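Local coordinates for protein mitochondrial enolase superfamily member 1 (Homo sapiens, PDB 4A35) that catalyses the magnesium-dependent dehydration of L-fuconate to 2-keto-3-deoxy-L-fuconate, a step in the breakdown of L-fucose, at residues A[187-199]-A[209-223]. Numbering follows the deposited sequence.
Sequences GYPAYTTSCAWLG and CAQALKDGWTRFKVK
Thr192 and Phe220 form a single bridge between strands 188-192 and 219-223, whose axes lie 39° apart. Two backbone bonds close it, Thr192 N to Arg219 O (2.9 Å) and Lys221 N to Thr192 O (3.0 Å). Helix 202-214 links the two strands in a right-handed beta-alpha-beta crossover, the opening unit of the barrel domain of the mandelate racemase/muconate lactonizing family. Beyond the bridge a type I turn from Thr193 to Ala196 brings Ala196 O to Lys223 N, which donates to it over 2.9 Å, and water 2 joins Thr192 O, Cys195 N and Lys221 O. On the helix side, CB of Thr192 sits over one face of Trp217, 3.9 Å from the centroid of its six-membered ring, while Cys195 SG meets the edge of Phe220.

Lys221 can be followed outward. Its CB lies 3.7 Å from Tyr191 CE1 and equally near Thr193 OG1; CD stays beside Tyr191 CE1, and CE approaches both Tyr191 OH (3.6 Å) and Thr193 OG1 (3.8 Å). Bends in Lys221 at chi2 (146°) and chi3 (86°) bring its NZ into the plane of the Tyr191 ring, where it donates to OH over 2.8 Å. The same ammonium forms salt bridges with Glu277 and Glu387. Replacing Tyr191 with a phenylalanine would probably leave Lys221 NZ without its hydroxyl acceptor and its tip less firmly fixed.

Lys223 runs beside Trp197, its NZ hydrogen-bonded to Asp251. The two lysines, alternate residues of strand 219-223, reach magnesium-binding carboxylates, consistent with Lys221 binding substrate and Lys223 moving its proton beside the ion that stabilises the enediolate.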
# COMPACT_ATOMS: atom_id res chain seq x y z
N GLY A 187 18.62 -26.12 -16.04
CA GLY A 187 17.66 -25.05 -15.81
C GLY A 187 16.98 -25.12 -14.46
O GLY A 187 17.22 -26.04 -13.67
N TYR A 188 16.09 -24.14 -14.21
CA TYR A 188 15.36 -23.99 -12.95
C TYR A 188 13.96 -24.59 -13.11
O TYR A 188 13.24 -24.19 -14.01
CB TYR A 188 15.29 -22.51 -12.52
CG TYR A 188 14.97 -22.40 -11.04
CD1 TYR A 188 13.67 -22.60 -10.57
CD2 TYR A 188 15.99 -22.23 -10.10
CE1 TYR A 188 13.39 -22.62 -9.20
CE2 TYR A 188 15.72 -22.24 -8.73
CZ TYR A 188 14.42 -22.41 -8.29
OH TYR A 188 14.16 -22.43 -6.94
N PRO A 189 13.57 -25.53 -12.21
CA PRO A 189 12.29 -26.25 -12.39
C PRO A 189 11.09 -25.29 -12.37
O PRO A 189 11.06 -24.36 -11.56
CB PRO A 189 12.28 -27.22 -11.20
CG PRO A 189 13.16 -26.53 -10.13
CD PRO A 189 14.30 -26.06 -11.03
N ALA A 190 10.15 -25.50 -13.31
CA ALA A 190 8.95 -24.65 -13.42
C ALA A 190 7.64 -25.44 -13.30
O ALA A 190 7.61 -26.66 -13.37
CB ALA A 190 8.95 -23.91 -14.76
N TYR A 191 6.55 -24.71 -13.06
CA TYR A 191 5.20 -25.25 -13.12
C TYR A 191 4.45 -24.39 -14.09
O TYR A 191 4.85 -23.21 -14.29
CB TYR A 191 4.52 -25.28 -11.73
CG TYR A 191 4.13 -23.94 -11.13
CD1 TYR A 191 2.86 -23.39 -11.36
CD2 TYR A 191 4.94 -23.32 -10.17
CE1 TYR A 191 2.47 -22.20 -10.74
CE2 TYR A 191 4.51 -22.17 -9.48
CZ TYR A 191 3.28 -21.62 -9.78
OH TYR A 191 2.86 -20.48 -9.16
N THR A 192 3.39 -24.94 -14.70
CA THR A 192 2.59 -24.19 -15.63
C THR A 192 1.23 -23.70 -15.00
O THR A 192 0.54 -24.43 -14.31
CB THR A 192 2.34 -24.96 -16.94
OG1 THR A 192 1.65 -24.07 -17.81
CG2 THR A 192 1.53 -26.30 -16.73
N THR A 193 0.85 -22.47 -15.35
CA THR A 193 -0.43 -21.87 -14.95
C THR A 193 -1.35 -21.84 -16.21
O THR A 193 -2.46 -21.31 -16.16
CB THR A 193 -0.17 -20.52 -14.26
OG1 THR A 193 0.60 -20.84 -13.10
CG2 THR A 193 -1.48 -19.78 -13.78
N SER A 194 -0.90 -22.42 -17.32
CA SER A 194 -1.67 -22.35 -18.57
C SER A 194 -3.02 -23.14 -18.55
O SER A 194 -3.85 -22.88 -19.41
CB SER A 194 -0.80 -22.77 -19.75
OG SER A 194 0.25 -21.82 -19.89
N CYS A 195 -3.27 -24.05 -17.59
CA CYS A 195 -4.57 -24.76 -17.50
C CYS A 195 -5.41 -24.20 -16.33
O CYS A 195 -6.46 -24.77 -15.96
CB CYS A 195 -4.35 -26.27 -17.31
SG CYS A 195 -3.26 -27.02 -18.55
N ALA A 196 -4.91 -23.13 -15.68
CA ALA A 196 -5.49 -22.64 -14.43
C ALA A 196 -6.75 -21.81 -14.55
O ALA A 196 -7.49 -21.73 -13.56
CB ALA A 196 -4.44 -21.78 -13.69
N TRP A 197 -6.94 -21.12 -15.66
CA TRP A 197 -7.88 -20.00 -15.76
C TRP A 197 -9.34 -20.38 -15.71
O TRP A 197 -9.73 -21.52 -16.04
CB TRP A 197 -7.56 -19.12 -17.00
CG TRP A 197 -6.08 -18.82 -17.13
CD1 TRP A 197 -5.22 -19.28 -18.08
CD2 TRP A 197 -5.28 -18.01 -16.23
NE1 TRP A 197 -3.94 -18.76 -17.87
CE2 TRP A 197 -3.95 -18.00 -16.73
CE3 TRP A 197 -5.57 -17.25 -15.07
CZ2 TRP A 197 -2.91 -17.30 -16.09
CZ3 TRP A 197 -4.56 -16.48 -14.50
CH2 TRP A 197 -3.24 -16.54 -14.98
N LEU A 198 -10.15 -19.43 -15.19
CA LEU A 198 -11.60 -19.56 -15.12
C LEU A 198 -12.26 -19.32 -16.51
O LEU A 198 -11.74 -18.54 -17.31
CB LEU A 198 -12.18 -18.59 -14.08
CG LEU A 198 -11.74 -18.62 -12.59
CD1 LEU A 198 -12.90 -18.19 -11.65
CD2 LEU A 198 -11.18 -19.89 -12.18
N GLY A 199 -13.40 -19.98 -16.75
CA GLY A 199 -14.20 -19.79 -17.96
C GLY A 199 -14.09 -20.87 -19.02
O GLY A 199 -14.84 -20.84 -20.02
N CYS A 209 -4.74 -29.35 -20.84
CA CYS A 209 -4.06 -30.35 -19.99
C CYS A 209 -3.27 -31.34 -20.85
O CYS A 209 -2.08 -31.55 -20.60
CB CYS A 209 -5.06 -31.08 -19.11
SG CYS A 209 -5.69 -30.07 -17.75
N ALA A 210 -3.94 -31.95 -21.86
CA ALA A 210 -3.31 -32.92 -22.75
C ALA A 210 -2.10 -32.30 -23.45
O ALA A 210 -1.05 -32.94 -23.52
CB ALA A 210 -4.32 -33.42 -23.78
N GLN A 211 -2.23 -31.05 -23.93
CA GLN A 211 -1.12 -30.38 -24.62
C GLN A 211 0.06 -30.14 -23.64
O GLN A 211 1.21 -30.48 -23.96
CB GLN A 211 -1.59 -29.07 -25.28
CG GLN A 211 -0.50 -28.37 -26.10
CD GLN A 211 -0.08 -29.16 -27.32
OE1 GLN A 211 -0.90 -29.48 -28.20
NE2 GLN A 211 1.20 -29.50 -27.41
N ALA A 212 -0.23 -29.63 -22.43
CA ALA A 212 0.81 -29.40 -21.41
C ALA A 212 1.51 -30.73 -21.07
O ALA A 212 2.74 -30.79 -21.06
CB ALA A 212 0.18 -28.79 -20.16
N LEU A 213 0.72 -31.81 -20.84
CA LEU A 213 1.33 -33.12 -20.51
C LEU A 213 2.26 -33.61 -21.65
O LEU A 213 3.39 -34.06 -21.40
CB LEU A 213 0.24 -34.16 -20.22
CG LEU A 213 -0.51 -33.97 -18.89
CD1 LEU A 213 -1.80 -34.79 -18.89
CD2 LEU A 213 0.40 -34.26 -17.65
N LYS A 214 1.78 -33.47 -22.91
CA LYS A 214 2.53 -33.84 -24.12
C LYS A 214 3.85 -33.02 -24.20
O LYS A 214 4.92 -33.60 -24.46
CB LYS A 214 1.63 -33.60 -25.35
CG LYS A 214 2.25 -33.88 -26.71
CD LYS A 214 1.33 -33.37 -27.82
CE LYS A 214 1.92 -33.61 -29.20
NZ LYS A 214 1.21 -32.83 -30.26
N ASP A 215 3.79 -31.69 -23.90
CA ASP A 215 4.93 -30.77 -23.92
C ASP A 215 5.94 -30.99 -22.77
O ASP A 215 6.96 -30.29 -22.74
CB ASP A 215 4.46 -29.29 -23.90
CG ASP A 215 3.68 -28.84 -25.14
OD1 ASP A 215 3.59 -29.62 -26.10
OD2 ASP A 215 3.11 -27.73 -25.11
N GLY A 216 5.64 -31.92 -21.84
CA GLY A 216 6.52 -32.24 -20.73
C GLY A 216 6.20 -31.62 -19.38
O GLY A 216 6.98 -31.79 -18.43
N TRP A 217 5.08 -30.87 -19.25
CA TRP A 217 4.75 -30.28 -17.93
C TRP A 217 4.27 -31.36 -16.95
O TRP A 217 3.53 -32.24 -17.35
CB TRP A 217 3.71 -29.15 -18.05
CG TRP A 217 4.23 -27.99 -18.83
CD1 TRP A 217 4.10 -27.78 -20.18
CD2 TRP A 217 5.13 -26.98 -18.35
NE1 TRP A 217 4.79 -26.64 -20.55
CE2 TRP A 217 5.42 -26.12 -19.43
CE3 TRP A 217 5.65 -26.68 -17.08
CZ2 TRP A 217 6.24 -24.98 -19.29
CZ3 TRP A 217 6.44 -25.54 -16.93
CH2 TRP A 217 6.76 -24.73 -18.03
N THR A 218 4.68 -31.27 -15.67
CA THR A 218 4.30 -32.25 -14.65
C THR A 218 3.82 -31.55 -13.36
O THR A 218 3.46 -32.23 -12.41
CB THR A 218 5.48 -33.20 -14.33
OG1 THR A 218 6.56 -32.44 -13.76
CG2 THR A 218 5.94 -34.04 -15.54
N ARG A 219 3.83 -30.17 -13.32
CA ARG A 219 3.42 -29.36 -12.17
C ARG A 219 2.43 -28.30 -12.67
O ARG A 219 2.71 -27.61 -13.65
CB ARG A 219 4.65 -28.71 -11.52
CG ARG A 219 5.77 -29.72 -11.23
CD ARG A 219 7.00 -29.00 -10.69
NE ARG A 219 8.11 -29.96 -10.67
CZ ARG A 219 9.07 -30.02 -11.59
NH1 ARG A 219 9.13 -29.12 -12.57
NH2 ARG A 219 10.00 -30.97 -11.52
N PHE A 220 1.24 -28.26 -12.07
CA PHE A 220 0.11 -27.49 -12.56
C PHE A 220 -0.59 -26.66 -11.50
O PHE A 220 -0.90 -27.14 -10.42
CB PHE A 220 -0.94 -28.50 -13.14
CG PHE A 220 -0.51 -29.20 -14.40
CD1 PHE A 220 0.31 -30.33 -14.34
CD2 PHE A 220 -0.98 -28.79 -15.64
CE1 PHE A 220 0.70 -30.99 -15.51
CE2 PHE A 220 -0.56 -29.43 -16.81
CZ PHE A 220 0.25 -30.55 -16.74
N LYS A 221 -0.91 -25.40 -11.88
CA LYS A 221 -1.68 -24.56 -10.99
C LYS A 221 -3.09 -24.46 -11.53
O LYS A 221 -3.31 -24.55 -12.74
CB LYS A 221 -1.06 -23.15 -10.79
CG LYS A 221 -1.72 -22.39 -9.63
CD LYS A 221 -0.76 -21.48 -8.86
CE LYS A 221 -0.71 -20.18 -9.58
NZ LYS A 221 0.32 -19.28 -9.00
N VAL A 222 -4.05 -24.27 -10.62
CA VAL A 222 -5.46 -24.07 -10.97
C VAL A 222 -6.03 -22.93 -10.11
O VAL A 222 -5.81 -22.88 -8.90
CB VAL A 222 -6.29 -25.40 -10.81
CG1 VAL A 222 -6.21 -25.93 -9.37
CG2 VAL A 222 -7.75 -25.20 -11.21
N LYS A 223 -6.78 -22.02 -10.75
CA LYS A 223 -7.45 -20.94 -10.04
C LYS A 223 -8.74 -21.46 -9.44
O LYS A 223 -9.50 -22.19 -10.11
CB LYS A 223 -7.78 -19.76 -10.98
CG LYS A 223 -6.58 -19.11 -11.64
CD LYS A 223 -5.62 -18.50 -10.60
CE LYS A 223 -4.30 -18.23 -11.28
NZ LYS A 223 -3.55 -17.13 -10.62
O HOH W 1 6.57 -29.12 -14.71
O HOH W 2 -2.06 -25.00 -15.18